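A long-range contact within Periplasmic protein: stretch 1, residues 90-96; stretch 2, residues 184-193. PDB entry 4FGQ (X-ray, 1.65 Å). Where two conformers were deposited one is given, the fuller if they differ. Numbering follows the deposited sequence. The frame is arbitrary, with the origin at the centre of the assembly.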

# COMPACT_ATOMS: atom_id res chain seq x y z
N ALA A 90 2.12 2.35 0.23
CA ALA A 90 1.99 1.12 -0.54
C ALA A 90 1.33 0.02 0.28
O ALA A 90 0.52 -0.76 -0.24
N ILE A 91 1.65 -0.03 1.56
CA ILE A 91 1.10 -1.04 2.46
C ILE A 91 -0.41 -0.90 2.65
O ILE A 91 -1.15 -1.89 2.53
N ILE A 92 -0.90 0.30 2.92
CA ILE A 92 -2.33 0.47 3.11
C ILE A 92 -3.10 0.27 1.79
O ILE A 92 -4.21 -0.27 1.79
N LYS A 93 -2.51 0.68 0.67
CA LYS A 93 -3.14 0.43 -0.62
C LYS A 93 -3.29 -1.07 -0.86
O LYS A 93 -4.33 -1.53 -1.34
N TYR A 94 -2.24 -1.82 -0.53
CA TYR A 94 -2.24 -3.27 -0.69
C TYR A 94 -3.38 -3.90 0.13
O TYR A 94 -4.21 -4.61 -0.42
N PHE A 95 -3.41 -3.64 1.43
CA PHE A 95 -4.42 -4.28 2.27
C PHE A 95 -5.84 -3.87 1.87
O PHE A 95 -6.78 -4.68 1.93
N THR A 96 -5.99 -2.64 1.43
CA THR A 96 -7.31 -2.14 1.07
C THR A 96 -7.79 -2.81 -0.22
O THR A 96 -8.95 -3.20 -0.33
N LYS A 184 10.27 -6.61 9.63
CA LYS A 184 9.31 -5.54 9.91
C LYS A 184 7.93 -5.89 9.40
O LYS A 184 6.93 -5.45 9.96
N TRP A 185 7.90 -6.66 8.32
CA TRP A 185 6.66 -7.06 7.67
C TRP A 185 5.99 -8.13 8.52
O TRP A 185 4.79 -8.08 8.76
N ASP A 186 6.78 -9.09 8.98
CA ASP A 186 6.29 -10.11 9.90
C ASP A 186 5.69 -9.45 11.14
O ASP A 186 4.56 -9.76 11.53
N ALA A 187 6.44 -8.54 11.74
CA ALA A 187 5.98 -7.81 12.92
C ALA A 187 4.76 -6.95 12.61
O ALA A 187 3.86 -6.80 13.45
N LEU A 188 4.73 -6.37 11.42
CA LEU A 188 3.60 -5.53 11.02
C LEU A 188 2.32 -6.36 10.97
O LEU A 188 1.29 -5.94 11.50
N MET A 189 2.38 -7.53 10.34
CA MET A 189 1.18 -8.35 10.21
C MET A 189 0.70 -8.88 11.56
O MET A 189 -0.49 -9.16 11.74
N LYS A 190 1.61 -9.01 12.52
CA LYS A 190 1.25 -9.45 13.86
C LYS A 190 0.55 -8.35 14.65
O LYS A 190 -0.29 -8.65 15.51
N ARG A 191 0.87 -7.10 14.36
CA ARG A 191 0.17 -5.97 14.98
C ARG A 191 -1.27 -5.89 14.47
O ARG A 191 -2.15 -5.36 15.16
N MET A 192 -1.50 -6.41 13.27
CA MET A 192 -2.81 -6.35 12.65
C MET A 192 -3.74 -7.44 13.18
O MET A 192 -4.96 -7.34 13.05
N GLU A 193 -3.15 -8.47 13.76
CA GLU A 193 -3.91 -9.47 14.50
C GLU A 193 -4.35 -8.85 15.83
O GLU A 193 -3.64 -8.96 16.83
OXT GLU A 193 -5.40 -8.22 15.92

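The two helices stand well apart, with axes no closer than 13.5 Å and N-to-C directions 53° from each other, so the space between them has to be bridged by long side chains. The backbone register says the same: the CA atoms of Phe95 and Met189 are 10.5 Å apart, those of Ile91 and Trp185 9.7 Å. Large residues meet in that gap and bury 275 Å² in total.

The principal bump is Phe95. Its CA-to-CB bond points toward the second helix, chi1 is m (-80°), and the other stretch covers 77 Å² of it, more than of any other residue here. The hollow that receives it is formed by Trp185, Leu188, Met189 and Met192, spaced along the second helix so that each presents a side chain to the ring. Met192, with chi angles m, t and p, lies over one face: its CE is 3.7 Å from the centroid of the Phe95 ring and just 4° off the normal, a CH-pi contact, while its SD is 3.9 Å from that centroid and 26° off the normal. Met189 meets the ring at its edge, CG to Phe95 CZ being 4.3 Å. Leu188 CD2 reaches Phe95 CE2 at 4.1 Å.

Trp185 closes another part of the hollow. Its CA-to-CB bond runs sideways, yet with chi1 at t the indole brings its far end nearer the first helix, and CH2 comes within 3.5 Å of Phe95 CE2. The two rings meet rim to rim rather than stacking: the centroids of the Phe95 ring and the Trp185 six-membered ring are 5.7 Å apart, with planes at 28°.

One helical turn before Phe95, Ile91 makes a smaller bump. Its m, t rotamer sets CG1 4.1 Å from Trp185 CZ3 and CD1 3.8 Å from Leu188 CD1, so the side chain fits against both residues. Leu188 (t, t in the conformer given) thus touches Ile91 through one methyl and Phe95 through the other. Tyr94, chi1 t, adds a lighter contact, its CD2 lying 4.3 Å from Trp185 CH2 at the edge of the indole.

No hydrogen bond or salt bridge crosses between the stretches; the fit rests on apolar and aromatic contact. The polar ends of the aromatic residues, Tyr94 OH and Trp185 NE1, are hydrogen-bonded elsewhere in the structure. Away from the contact, Lys190 NZ forms a salt bridge with Asp186 OD2 at 3.1 Å, and Thr96 OG1 donates to Ile92 O at 2.7 Å, each within its own helix.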

# COMPACT_ATOMS: atom_id res chain seq x y z
CB ALA A 90 3.36 0.67 -1.06
CB ILE A 91 1.84 -1.03 3.81
CG1 ILE A 91 3.27 -1.56 3.63
CG2 ILE A 91 1.06 -1.84 4.85
CD1 ILE A 91 4.20 -1.23 4.80
CB ILE A 92 -2.72 1.78 3.86
CG1 ILE A 92 -4.22 1.77 4.18
CG2 ILE A 92 -2.34 3.01 3.06
CD1 ILE A 92 -4.62 2.71 5.31
CB LYS A 93 -2.34 1.06 -1.75
CG LYS A 93 -2.47 2.58 -1.83
CD LYS A 93 -1.55 3.14 -2.90
CE LYS A 93 -1.43 4.67 -2.81
NZ LYS A 93 -0.50 5.18 -3.87
CB TYR A 94 -0.89 -3.87 -0.28
CG TYR A 94 -0.94 -5.37 -0.08
CD1 TYR A 94 -0.96 -6.24 -1.17
CD2 TYR A 94 -1.01 -5.92 1.19
CE1 TYR A 94 -1.02 -7.64 -0.98
CE2 TYR A 94 -1.08 -7.28 1.39
CZ TYR A 94 -1.09 -8.14 0.31
OH TYR A 94 -1.16 -9.49 0.54
CB PHE A 95 -4.16 -4.03 3.75
CG PHE A 95 -3.10 -4.93 4.32
CD1 PHE A 95 -3.34 -6.29 4.46
CD2 PHE A 95 -1.87 -4.42 4.70
CE1 PHE A 95 -2.37 -7.14 4.98
CE2 PHE A 95 -0.89 -5.25 5.23
CZ PHE A 95 -1.13 -6.62 5.36
CB THR A 96 -7.31 -0.62 0.92
OG1 THR A 96 -6.92 -0.04 2.17
CG2 THR A 96 -8.70 -0.11 0.55
CB LYS A 184 9.73 -4.24 9.22
CG LYS A 184 11.05 -3.68 9.68
CD LYS A 184 11.57 -2.74 8.61
CE LYS A 184 12.80 -2.05 9.10
NZ LYS A 184 13.33 -1.09 8.09
CB TRP A 185 6.98 -7.58 6.27
CG TRP A 185 5.80 -8.04 5.45
CD1 TRP A 185 5.62 -9.27 4.90
CD2 TRP A 185 4.65 -7.26 5.06
NE1 TRP A 185 4.43 -9.32 4.20
CE2 TRP A 185 3.82 -8.10 4.29
CE3 TRP A 185 4.24 -5.95 5.31
CZ2 TRP A 185 2.60 -7.66 3.75
CZ3 TRP A 185 3.04 -5.51 4.78
CH2 TRP A 185 2.23 -6.37 4.01
CB ASP A 186 7.43 -11.04 10.30
CG ASP A 186 6.98 -12.18 11.18
OD1 ASP A 186 6.03 -12.91 10.80
OD2 ASP A 186 7.57 -12.36 12.27
CB ALA A 187 7.11 -6.95 13.48
CB LEU A 188 3.86 -4.85 9.66
CG LEU A 188 2.83 -3.85 9.11
CD1 LEU A 188 3.49 -2.90 8.12
CD2 LEU A 188 1.67 -4.53 8.41
CB MET A 189 1.41 -9.48 9.20
CG MET A 189 1.57 -8.95 7.79
SD MET A 189 1.56 -10.23 6.53
CE MET A 189 3.11 -11.09 6.87
CB LYS A 190 2.47 -9.99 14.60
CG LYS A 190 2.92 -11.35 14.08
CD LYS A 190 4.17 -11.85 14.78
CE LYS A 190 4.62 -13.17 14.17
NZ LYS A 190 5.95 -13.59 14.67
CB ARG A 191 0.88 -4.64 14.70
CG ARG A 191 2.22 -4.49 15.40
CD ARG A 191 2.59 -3.02 15.60
NE ARG A 191 2.71 -2.27 14.36
CZ ARG A 191 3.77 -2.30 13.55
NH1 ARG A 191 4.82 -3.06 13.84
NH2 ARG A 191 3.77 -1.56 12.45
CB MET A 192 -2.67 -6.46 11.13
CG MET A 192 -1.92 -5.29 10.52
SD MET A 192 -1.76 -5.50 8.74
CE MET A 192 -3.49 -5.44 8.24
CB GLU A 193 -3.06 -10.72 14.77
CG GLU A 193 -2.41 -11.33 13.54
CD GLU A 193 -1.46 -12.47 13.88
OE1 GLU A 193 -1.07 -13.21 12.96
OE2 GLU A 193 -1.11 -12.61 15.07